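Local coordinates for protein hexameric cytochrome (Silicibacter pomeroyi, PDB 2OYY) that binds haem b as an all-helical, hexameric haem protein with tyrosine as the axial ligand of the iron, at the interface of chains A and B. Sequence-based numbering; all coordinates share one arbitrary frame. Chains: chain A/B, Hexameric cytochrome.

Contact 1: the interface of chains A and B. Residues chain A 46, 52, 55-56, 59; chain B 50-51, 54.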
# COMPACT_ATOMS: atom_id res chain seq x y z
N TYR A 46 16.13 8.37 11.45
CA TYR A 46 15.47 8.18 10.14
C TYR A 46 15.73 9.29 9.12
O TYR A 46 15.52 9.08 7.90
CB TYR A 46 13.95 7.98 10.31
CG TYR A 46 13.17 9.27 10.28
CD1 TYR A 46 12.96 10.01 11.44
CD2 TYR A 46 12.63 9.77 9.08
CE1 TYR A 46 12.23 11.21 11.42
CE2 TYR A 46 11.92 10.98 9.05
CZ TYR A 46 11.72 11.69 10.23
OH TYR A 46 11.03 12.87 10.24
N ALA A 52 13.83 4.61 5.11
CA ALA A 52 12.89 5.31 5.97
C ALA A 52 12.26 6.48 5.21
O ALA A 52 11.06 6.73 5.30
CB ALA A 52 13.61 5.83 7.18
N ALA A 55 9.96 5.28 2.65
CA ALA A 55 8.79 4.83 3.39
C ALA A 55 7.91 6.00 3.82
O ALA A 55 6.69 5.87 3.99
CB ALA A 55 9.25 4.04 4.60
N VAL A 56 8.54 7.15 4.02
CA VAL A 56 7.87 8.34 4.45
C VAL A 56 7.01 8.85 3.29
O VAL A 56 5.81 9.05 3.45
CB VAL A 56 8.87 9.40 4.92
CG1 VAL A 56 8.21 10.74 4.96
CG2 VAL A 56 9.43 9.02 6.28
N VAL A 59 3.82 7.08 2.81
CA VAL A 59 2.74 7.43 3.73
C VAL A 59 2.05 8.65 3.20
O VAL A 59 0.84 8.63 2.97
CB VAL A 59 3.25 7.74 5.15
CG1 VAL A 59 2.09 8.12 6.04
CG2 VAL A 59 3.99 6.54 5.76
N ALA B 50 11.74 3.78 14.57
CA ALA B 50 11.39 4.78 13.56
C ALA B 50 10.61 4.15 12.43
O ALA B 50 9.50 4.60 12.08
CB ALA B 50 12.64 5.43 13.04
N ASN B 51 11.19 3.11 11.85
CA ASN B 51 10.53 2.36 10.80
C ASN B 51 9.19 1.83 11.29
O ASN B 51 8.23 1.81 10.53
CB ASN B 51 11.42 1.21 10.31
CG ASN B 51 12.72 1.69 9.66
OD1 ASN B 51 13.64 0.89 9.46
ND2 ASN B 51 12.82 2.97 9.34
N ILE B 54 6.57 4.86 11.26
CA ILE B 54 6.20 5.22 9.88
C ILE B 54 5.28 4.14 9.31
O ILE B 54 4.29 4.44 8.63
CB ILE B 54 7.46 5.36 8.98
CG1 ILE B 54 8.27 6.60 9.34
CG2 ILE B 54 7.11 5.44 7.55
CD1 ILE B 54 9.77 6.46 9.04
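The side-chain amide nitrogen ND2 of B:Asn51 comes nearest to being held, yet the number of bonds gripping it from chain A is zero: no nitrogen or oxygen here is within bonding reach of the other chain. ND2 rests instead against the methyl CB of A:Ala52, 3.7 Å away. The patch is therefore apolar, and B:Ile54 carries it, with 72 Å² of its own surface hidden by chain A. CG1 of B:Ile54 stands beside its backbone N (chi1 -71°), while CG2 lies anti to that N, so the two branches part. At the end of the longer branch, CD1 meets CG2 of A:Val56 at 3.8 Å, the two side chains crossing obliquely. The shorter branch, CG2, lies 3.9 Å from CB of A:Ala55, next to that valine in sequence, and 3.8 Å from CG2 of A:Val59, one turn on. Alanine at position 55 keeps the chain A helix slim enough for the partner's branch to lie close, whereas the valines offer stubby methyls to fill its flanks. An alanine in place of B:Ile54 would remove both branches and would probably loosen the packing against A:Ala55, A:Val56 and A:Val59. Near the start of the chain B helix, CB of B:Ala50 touches CB of A:Tyr46, the root of the tyrosine side chain, at 4.0 Å. This apolar seam joins two subunits of the hexamer and, since A:Tyr46 is the axial ligand of the haem iron, may help to steady that residue.

Contact 2: the interface of chains A and B. Residues chain A 62, 65-66, 69; chain B 61-62, 65, 68, 73.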
# COMPACT_ATOMS: atom_id res chain seq x y z
N THR A 62 -0.17 7.99 0.24
CA THR A 62 -1.50 7.53 0.61
C THR A 62 -2.39 8.71 1.02
O THR A 62 -3.49 8.86 0.51
CB THR A 62 -1.46 6.46 1.69
OG1 THR A 62 -0.66 5.38 1.22
CG2 THR A 62 -2.84 5.93 1.96
N GLN A 65 -3.54 11.07 -1.61
CA GLN A 65 -4.57 10.45 -2.43
C GLN A 65 -5.94 10.77 -1.84
O GLN A 65 -6.89 11.08 -2.58
CB GLN A 65 -4.33 8.95 -2.51
CG GLN A 65 -5.08 8.18 -3.58
CD GLN A 65 -4.42 6.82 -3.81
OE1 GLN A 65 -3.50 6.71 -4.63
NE2 GLN A 65 -4.84 5.80 -3.04
N THR A 66 -6.01 10.73 -0.51
CA THR A 66 -7.24 11.00 0.22
C THR A 66 -7.64 12.46 0.15
O THR A 66 -8.82 12.77 -0.03
CB THR A 66 -7.11 10.59 1.71
OG1 THR A 66 -6.53 9.28 1.80
CG2 THR A 66 -8.48 10.62 2.42
N ALA A 69 -8.70 13.70 -3.52
CA ALA A 69 -10.08 13.31 -3.74
C ALA A 69 -11.01 14.20 -2.95
O ALA A 69 -12.10 14.53 -3.42
CB ALA A 69 -10.31 11.83 -3.36
N ALA B 61 -3.17 5.59 7.51
CA ALA B 61 -3.35 6.38 6.29
C ALA B 61 -4.27 5.63 5.33
O ALA B 61 -5.09 6.25 4.62
CB ALA B 61 -1.99 6.69 5.64
N THR B 62 -4.15 4.31 5.32
CA THR B 62 -5.07 3.47 4.57
C THR B 62 -6.46 3.54 5.18
O THR B 62 -7.46 3.60 4.46
CB THR B 62 -4.62 2.00 4.55
OG1 THR B 62 -3.33 1.90 3.95
CG2 THR B 62 -5.59 1.15 3.74
N GLN B 65 -8.31 6.83 4.72
CA GLN B 65 -8.75 6.83 3.31
C GLN B 65 -10.15 6.22 3.12
O GLN B 65 -10.94 6.70 2.30
CB GLN B 65 -7.71 6.09 2.47
CG GLN B 65 -7.97 6.03 0.98
CD GLN B 65 -6.68 5.82 0.20
OE1 GLN B 65 -5.84 6.72 0.15
NE2 GLN B 65 -6.51 4.64 -0.39
N ALA B 68 -12.76 8.51 5.43
CA ALA B 68 -12.88 9.80 4.75
C ALA B 68 -13.85 9.68 3.58
O ALA B 68 -14.70 10.55 3.37
CB ALA B 68 -11.52 10.30 4.28
N TYR B 73 -15.90 12.91 2.59
CA TYR B 73 -14.78 13.83 2.75
C TYR B 73 -15.03 15.09 3.60
O TYR B 73 -14.20 15.98 3.63
CB TYR B 73 -14.15 14.13 1.37
CG TYR B 73 -13.59 12.90 0.68
CD1 TYR B 73 -12.36 12.35 1.07
CD2 TYR B 73 -14.30 12.26 -0.34
CE1 TYR B 73 -11.85 11.21 0.46
CE2 TYR B 73 -13.78 11.10 -0.98
CZ TYR B 73 -12.55 10.59 -0.56
OH TYR B 73 -12.01 9.44 -1.15
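The phenol ring of B:Tyr73 has the backbone carbonyl O of B:Ala68 on one face, 3.7 Å above the plane and displaced toward the rim, and the methyl CG2 of A:Thr66 at its edge, in the ring plane. Ring carbon CE1 also comes 3.4 Å from the carbonyl O of A:Thr66, while the tip of the ring, OH, touches the methyl CB of A:Ala69 at 3.7 Å. A tyrosine suits this place because its long flat ring can bridge from the chain's end to the neighbouring helix, and an alanine opposite lets that tip come close. The other flat groups are the amides of A:Gln65 and B:Gln65, which cross obliquely with planes 38° apart. Both side chains are extended beyond CG, with CG anti to the backbone N (chi1 -166° in A, -178° in B), a shape that carries each amide far from its helix. Amide nitrogen NE2 of A:Gln65 makes a weak hydrogen bond of 3.5 Å to OE1 of B:Gln65. That oxygen also lies 3.1 Å from the hydroxyl OG1 of A:Thr66, again a weak bond. The same hydroxyl is weakly bonded to the carbonyl O of A:Thr62, so its one hydrogen must be shared between two acceptors. Like atoms face each other too, OE1 of B:Gln65 standing 3.2 Å from that carbonyl O of A:Thr62, so the polar network is loose. Threonine suits position 66 in chain A by having two faces: OG1 turns to the amide, while CG2, anti to the backbone N, packs 3.6 Å from CB of B:Ala68. One turn earlier, CG2 of A:Thr62 lies 3.8 Å from CB of B:Ala61. All these residues lie in the later part of helix 50-70 of either chain except B:Tyr73, which folds back from the loop beyond the helix to cap the seam.

Contact 1 and contact 2 are two stretches of one helix-to-helix seam, the centres of their C-alpha atoms about 18 Å apart. Both rest on helix 50-70 of each chain: its early turns serve contact 1, its later turns contact 2, and the two helices run alongside in the same direction. Contact 1 adds the end of helix 36-46 of chain A, contact 2 the C-terminal loop of chain B. The seam thus passes from a largely apolar end beside the haem-binding tyrosine to a mixed end with weak polar bonds. Such a parallel, non-two-fold pairing would suit repetition around a ring in the hexamer.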